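PDB 5O9X: phosphoacetylglucosamine mutase from Aspergillus lentulus, which interconverts the 6-phosphate and 1-phosphate of N-acetylglucosamine, probably by way of a bisphosphorylated sugar intermediate. Local coordinates for residues R267-A281 and L291-L303. The protein carries 1 engineered substitution. Residues are numbered along the deposited sequence; the frame is centred on the assembly and turned at random.
Sequences RAPPSSKASILDRCA and LYYFLDEGNVFRL. Unlike the reference sequence in segment 267-281: Ile276 (reference Val). Unlike the reference sequence in segment 291-303: Leu291 (reference Val).
Tyr293 spreads its ring across the backbone of Cys280 and Ala281, a worked example of how one aromatic residue can unite a beta hairpin with the loop that leads into it. In this antiparallel hydrogen-bonded pair Cys280 N donates to Tyr293 O, and Tyr293 N to Cys280 O, each at 2.9 Å. With CG between its own N and carbonyl carbon (chi1 48°), the tyrosine brings one ring face under Cys280 CB, 3.8 Å from the ring centroid, and its hydroxyl, hydrogen-bonded to Ser282 OG, meets Pro269 CD at 3.6 Å. Nearby, the Phe301 ring turns a face to Arg267, whose CA lies over its centre. On the other sheet face, Ala281 CB sits over the centre of the Tyr292 ring, 8° off its normal, a CH-pi contact, and Arg279 CG comes in at the ring edge. Tyr292 OH is hydrogen-bonded to Glu436, whose carboxylate also forms a salt bridge with the Arg279 guanidinium; Lys209 O and Gly210 O accept from Arg279 too. Farther out, Ile276 crosses Asn299 at about a right angle in van der Waals contact (CG1 to OD1 3.5 Å), its CG2 3.7 Å from Asp296 O. Leu277 N donates to Leu295 O, and between this bond and the Cys280-Tyr293 pair a water bridges Asp278 O and Leu295 N. Main-chain bonds and water thus fix the register mid-sheet, while Phe301, on the outer strand, offers the loop a ring face.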
loop_
_atom_site.group_PDB
_atom_site.type_symbol
_atom_site.label_atom_id
_atom_site.label_comp_id
_atom_site.label_asym_id
_atom_site.label_seq_id
_atom_site.Cartn_x
_atom_site.Cartn_y
_atom_site.Cartn_z
ATOM N N ARG A 267 -16.304 -11.132 -4.327
ATOM C CA ARG A 267 -17.433 -11.600 -3.491
ATOM C C ARG A 267 -17.112 -11.154 -2.079
ATOM O O ARG A 267 -15.914 -10.892 -1.731
ATOM C CB ARG A 267 -17.604 -13.134 -3.595
ATOM C CG ARG A 267 -16.447 -13.955 -3.021
ATOM C CD ARG A 267 -16.769 -15.460 -2.910
ATOM N NE ARG A 267 -17.815 -15.552 -1.885
ATOM C CZ ARG A 267 -18.326 -16.664 -1.350
ATOM N NH1 ARG A 267 -17.907 -17.861 -1.719
ATOM N NH2 ARG A 267 -19.262 -16.547 -0.416
ATOM N N ALA A 268 -18.150 -11.094 -1.247
ATOM C CA ALA A 268 -17.960 -10.738 0.150
ATOM C C ALA A 268 -17.348 -11.917 0.887
ATOM O O ALA A 268 -17.468 -13.030 0.424
ATOM C CB ALA A 268 -19.275 -10.322 0.799
ATOM N N PRO A 269 -16.739 -11.669 2.066
ATOM C CA PRO A 269 -16.254 -12.801 2.836
ATOM C C PRO A 269 -17.446 -13.776 3.121
ATOM O O PRO A 269 -18.517 -13.314 3.409
ATOM C CB PRO A 269 -15.780 -12.166 4.148
ATOM C CG PRO A 269 -15.419 -10.731 3.808
ATOM C CD PRO A 269 -16.443 -10.362 2.725
ATOM N N PRO A 270 -17.239 -15.089 3.015
ATOM C CA PRO A 270 -18.408 -16.020 3.263
ATOM C C PRO A 270 -19.037 -15.881 4.671
ATOM O O PRO A 270 -20.200 -16.158 4.805
ATOM C CB PRO A 270 -17.812 -17.406 3.136
ATOM C CG PRO A 270 -16.382 -17.236 2.688
ATOM C CD PRO A 270 -16.007 -15.794 2.628
ATOM N N SER A 271 -18.284 -15.436 5.685
ATOM C CA SER A 271 -18.827 -15.168 7.042
ATOM C C SER A 271 -19.557 -13.823 7.179
ATOM O O SER A 271 -20.058 -13.487 8.270
ATOM C CB SER A 271 -17.686 -15.190 8.081
ATOM O OG SER A 271 -16.867 -14.033 7.916
ATOM N N SER A 272 -19.602 -13.034 6.103
ATOM C CA SER A 272 -20.303 -11.734 6.157
ATOM C C SER A 272 -21.769 -11.921 6.544
ATOM O O SER A 272 -22.466 -12.773 5.958
ATOM C CB SER A 272 -20.233 -11.002 4.797
ATOM O OG SER A 272 -20.910 -9.729 4.855
ATOM N N LYS A 273 -22.217 -11.116 7.501
ATOM C CA LYS A 273 -23.639 -11.094 7.913
ATOM C C LYS A 273 -24.323 -9.815 7.437
ATOM O O LYS A 273 -25.410 -9.494 7.904
ATOM C CB LYS A 273 -23.711 -11.172 9.461
ATOM C CG LYS A 273 -23.222 -12.511 10.023
ATOM C CD LYS A 273 -23.930 -13.702 9.389
ATOM C CE LYS A 273 -23.586 -15.035 10.079
ATOM N NZ LYS A 273 -22.114 -15.354 9.965
ATOM N N ALA A 274 -23.682 -9.069 6.526
ATOM C CA ALA A 274 -24.230 -7.792 6.042
ATOM C C ALA A 274 -25.575 -7.930 5.346
ATOM O O ALA A 274 -25.846 -8.931 4.683
ATOM C CB ALA A 274 -23.211 -7.006 5.139
ATOM N N SER A 275 -26.454 -6.967 5.594
ATOM C CA SER A 275 -27.758 -6.954 4.927
ATOM C C SER A 275 -27.651 -6.294 3.580
ATOM O O SER A 275 -26.690 -5.551 3.304
ATOM C CB SER A 275 -28.796 -6.187 5.822
ATOM O OG SER A 275 -28.880 -6.802 7.116
ATOM N N ILE A 276 -28.670 -6.516 2.750
ATOM C CA ILE A 276 -28.892 -5.758 1.530
ATOM C C ILE A 276 -28.738 -4.279 1.823
ATOM O O ILE A 276 -29.202 -3.833 2.876
ATOM C CB ILE A 276 -30.303 -6.097 0.958
ATOM C CG1 ILE A 276 -30.248 -7.422 0.158
ATOM C CG2 ILE A 276 -30.831 -4.992 0.103
ATOM C CD1 ILE A 276 -31.497 -8.315 0.291
ATOM N N LEU A 277 -27.991 -3.577 0.939
ATOM C CA LEU A 277 -27.672 -2.146 1.015
ATOM C C LEU A 277 -26.740 -1.697 2.191
ATOM O O LEU A 277 -26.439 -0.511 2.274
ATOM C CB LEU A 277 -28.967 -1.257 1.018
ATOM C CG LEU A 277 -29.988 -1.367 -0.160
ATOM C CD1 LEU A 277 -31.133 -0.346 0.004
ATOM C CD2 LEU A 277 -29.285 -1.201 -1.497
ATOM N N ASP A 278 -26.288 -2.598 3.087
ATOM C CA ASP A 278 -25.298 -2.177 4.078
ATOM C C ASP A 278 -23.983 -1.748 3.338
ATOM O O ASP A 278 -23.465 -2.530 2.509
ATOM C CB ASP A 278 -24.958 -3.297 5.053
ATOM C CG ASP A 278 -26.029 -3.457 6.153
ATOM O OD1 ASP A 278 -26.885 -2.539 6.308
ATOM O OD2 ASP A 278 -25.961 -4.490 6.852
ATOM N N ARG A 279 -23.433 -0.576 3.682
ATOM C CA ARG A 279 -22.145 -0.161 3.061
ATOM C C ARG A 279 -21.036 -0.926 3.812
ATOM O O ARG A 279 -20.998 -0.847 5.053
ATOM C CB ARG A 279 -21.950 1.329 3.282
ATOM C CG ARG A 279 -20.667 1.963 2.665
ATOM C CD ARG A 279 -20.794 3.465 2.678
ATOM N NE ARG A 279 -20.680 4.113 4.040
ATOM C CZ ARG A 279 -21.709 4.552 4.800
ATOM N NH1 ARG A 279 -22.969 4.355 4.413
ATOM N NH2 ARG A 279 -21.467 5.125 5.976
ATOM N N CYS A 280 -20.173 -1.657 3.073
ATOM C CA CYS A 280 -19.081 -2.428 3.705
ATOM C C CYS A 280 -17.719 -2.031 3.142
ATOM O O CYS A 280 -17.620 -1.516 2.020
ATOM C CB CYS A 280 -19.281 -3.909 3.403
ATOM S SG CYS A 280 -20.870 -4.556 4.066
ATOM N N ALA A 281 -16.668 -2.408 3.865
ATOM C CA ALA A 281 -15.298 -2.287 3.336
ATOM C C ALA A 281 -14.439 -3.373 3.945
ATOM O O ALA A 281 -14.794 -3.965 4.980
ATOM C CB ALA A 281 -14.742 -0.916 3.655
ATOM N N LEU A 291 -10.816 -1.919 0.234
ATOM C CA LEU A 291 -11.964 -1.677 -0.663
ATOM C C LEU A 291 -13.291 -1.729 -0.124
ATOM O O LEU A 291 -13.469 -2.194 0.961
ATOM C CB LEU A 291 -12.021 -2.512 -1.847
ATOM C CG LEU A 291 -11.656 -3.843 -2.110
ATOM C CD1 LEU A 291 -10.296 -3.238 -2.515
ATOM C CD2 LEU A 291 -11.930 -4.639 -0.850
ATOM N N TYR A 292 -14.222 -1.225 -0.908
ATOM C CA TYR A 292 -15.601 -1.095 -0.463
ATOM C C TYR A 292 -16.443 -2.026 -1.285
ATOM O O TYR A 292 -16.043 -2.391 -2.400
ATOM C CB TYR A 292 -16.066 0.397 -0.792
ATOM C CG TYR A 292 -15.951 1.324 0.445
ATOM C CD1 TYR A 292 -14.671 1.837 0.837
ATOM C CD2 TYR A 292 -17.092 1.634 1.207
ATOM C CE1 TYR A 292 -14.529 2.672 1.973
ATOM C CE2 TYR A 292 -17.004 2.520 2.334
ATOM C CZ TYR A 292 -15.709 3.010 2.713
ATOM O OH TYR A 292 -15.564 3.908 3.764
ATOM N N TYR A 293 -17.657 -2.347 -0.801
ATOM C CA TYR A 293 -18.556 -3.220 -1.536
ATOM C C TYR A 293 -19.882 -3.212 -0.794
ATOM O O TYR A 293 -19.984 -2.736 0.350
ATOM C CB TYR A 293 -18.027 -4.689 -1.637
ATOM C CG TYR A 293 -17.560 -5.252 -0.308
ATOM C CD1 TYR A 293 -18.438 -6.072 0.531
ATOM C CD2 TYR A 293 -16.238 -4.992 0.124
ATOM C CE1 TYR A 293 -17.955 -6.585 1.746
ATOM C CE2 TYR A 293 -15.759 -5.521 1.322
ATOM C CZ TYR A 293 -16.633 -6.293 2.142
ATOM O OH TYR A 293 -16.106 -6.814 3.320
ATOM N N PHE A 294 -20.927 -3.641 -1.495
ATOM C CA PHE A 294 -22.245 -3.769 -0.881
ATOM C C PHE A 294 -23.058 -4.752 -1.665
ATOM O O PHE A 294 -22.713 -5.044 -2.840
ATOM C CB PHE A 294 -22.984 -2.372 -0.851
ATOM C CG PHE A 294 -23.373 -1.828 -2.188
ATOM C CD1 PHE A 294 -24.748 -1.634 -2.524
ATOM C CD2 PHE A 294 -22.396 -1.397 -3.116
ATOM C CE1 PHE A 294 -25.087 -1.052 -3.738
ATOM C CE2 PHE A 294 -22.755 -0.848 -4.326
ATOM C CZ PHE A 294 -24.093 -0.673 -4.670
ATOM N N LEU A 295 -24.163 -5.199 -1.044
ATOM C CA LEU A 295 -25.184 -5.983 -1.758
ATOM C C LEU A 295 -26.244 -4.995 -2.254
ATOM O O LEU A 295 -26.768 -4.226 -1.440
ATOM C CB LEU A 295 -25.822 -6.964 -0.817
ATOM C CG LEU A 295 -24.838 -8.037 -0.359
ATOM C CD1 LEU A 295 -25.355 -8.741 0.902
ATOM C CD2 LEU A 295 -24.480 -9.043 -1.455
ATOM N N ASP A 296 -26.485 -4.954 -3.558
ATOM C CA ASP A 296 -27.451 -3.978 -4.110
ATOM C C ASP A 296 -28.915 -4.420 -3.799
ATOM O O ASP A 296 -29.128 -5.457 -3.201
ATOM C CB ASP A 296 -27.183 -3.643 -5.617
ATOM C CG ASP A 296 -27.528 -4.783 -6.595
ATOM O OD1 ASP A 296 -28.227 -5.748 -6.227
ATOM O OD2 ASP A 296 -27.081 -4.701 -7.779
ATOM N N GLU A 297 -29.883 -3.593 -4.201
ATOM C CA GLU A 297 -31.319 -3.887 -4.001
ATOM C C GLU A 297 -31.724 -5.282 -4.512
ATOM O O GLU A 297 -32.522 -5.927 -3.851
ATOM C CB GLU A 297 -32.214 -2.750 -4.567
ATOM C CG GLU A 297 -31.960 -2.371 -6.040
ATOM C CD GLU A 297 -32.969 -1.345 -6.568
ATOM O OE1 GLU A 297 -34.076 -1.249 -5.976
ATOM O OE2 GLU A 297 -32.666 -0.631 -7.565
ATOM N N GLY A 298 -31.110 -5.773 -5.611
ATOM C CA GLY A 298 -31.361 -7.128 -6.079
ATOM C C GLY A 298 -30.622 -8.247 -5.375
ATOM O O GLY A 298 -30.656 -9.365 -5.848
ATOM N N ASN A 299 -29.980 -7.961 -4.236
ATOM C CA ASN A 299 -29.132 -8.922 -3.533
ATOM C C ASN A 299 -27.905 -9.350 -4.355
ATOM O O ASN A 299 -27.460 -10.499 -4.241
ATOM C CB ASN A 299 -29.942 -10.148 -2.993
ATOM C CG ASN A 299 -29.250 -10.855 -1.822
ATOM O OD1 ASN A 299 -28.577 -10.236 -0.984
ATOM N ND2 ASN A 299 -29.439 -12.165 -1.740
ATOM N N VAL A 300 -27.352 -8.457 -5.186
ATOM C CA VAL A 300 -26.136 -8.806 -5.984
ATOM C C VAL A 300 -24.934 -8.040 -5.394
ATOM O O VAL A 300 -25.026 -6.851 -5.179
ATOM C CB VAL A 300 -26.269 -8.479 -7.528
ATOM C CG1 VAL A 300 -24.991 -8.800 -8.305
ATOM C CG2 VAL A 300 -27.514 -9.122 -8.196
ATOM N N PHE A 301 -23.819 -8.741 -5.173
ATOM C CA PHE A 301 -22.573 -8.162 -4.667
ATOM C C PHE A 301 -22.018 -7.198 -5.700
ATOM O O PHE A 301 -21.904 -7.573 -6.904
ATOM C CB PHE A 301 -21.514 -9.311 -4.395
ATOM C CG PHE A 301 -20.126 -8.804 -4.129
ATOM C CD1 PHE A 301 -19.735 -8.419 -2.820
ATOM C CD2 PHE A 301 -19.227 -8.618 -5.192
ATOM C CE1 PHE A 301 -18.427 -7.933 -2.567
ATOM C CE2 PHE A 301 -17.938 -8.153 -4.934
ATOM C CZ PHE A 301 -17.550 -7.786 -3.642
ATOM N N ARG A 302 -21.614 -6.009 -5.264
ATOM C CA ARG A 302 -20.987 -5.005 -6.151
ATOM C C ARG A 302 -19.721 -4.499 -5.479
ATOM O O ARG A 302 -19.728 -4.145 -4.318
ATOM C CB ARG A 302 -21.891 -3.780 -6.385
ATOM C CG ARG A 302 -23.311 -4.165 -6.853
ATOM C CD ARG A 302 -23.247 -4.858 -8.241
ATOM N NE ARG A 302 -24.587 -5.156 -8.739
ATOM C CZ ARG A 302 -24.838 -5.683 -9.944
ATOM N NH1 ARG A 302 -23.836 -6.029 -10.773
ATOM N NH2 ARG A 302 -26.118 -5.901 -10.290
ATOM N N LEU A 303 -18.669 -4.449 -6.246
ATOM C CA LEU A 303 -17.354 -4.147 -5.713
ATOM C C LEU A 303 -17.001 -2.706 -6.013
ATOM O O LEU A 303 -17.199 -2.255 -7.134
ATOM C CB LEU A 303 -16.275 -5.073 -6.379
ATOM C CG LEU A 303 -14.795 -4.778 -6.020
ATOM C CD1 LEU A 303 -14.529 -4.949 -4.508
ATOM C CD2 LEU A 303 -13.904 -5.647 -6.967
HETATM O O HOH W 1 -24.350 -5.115 1.842
#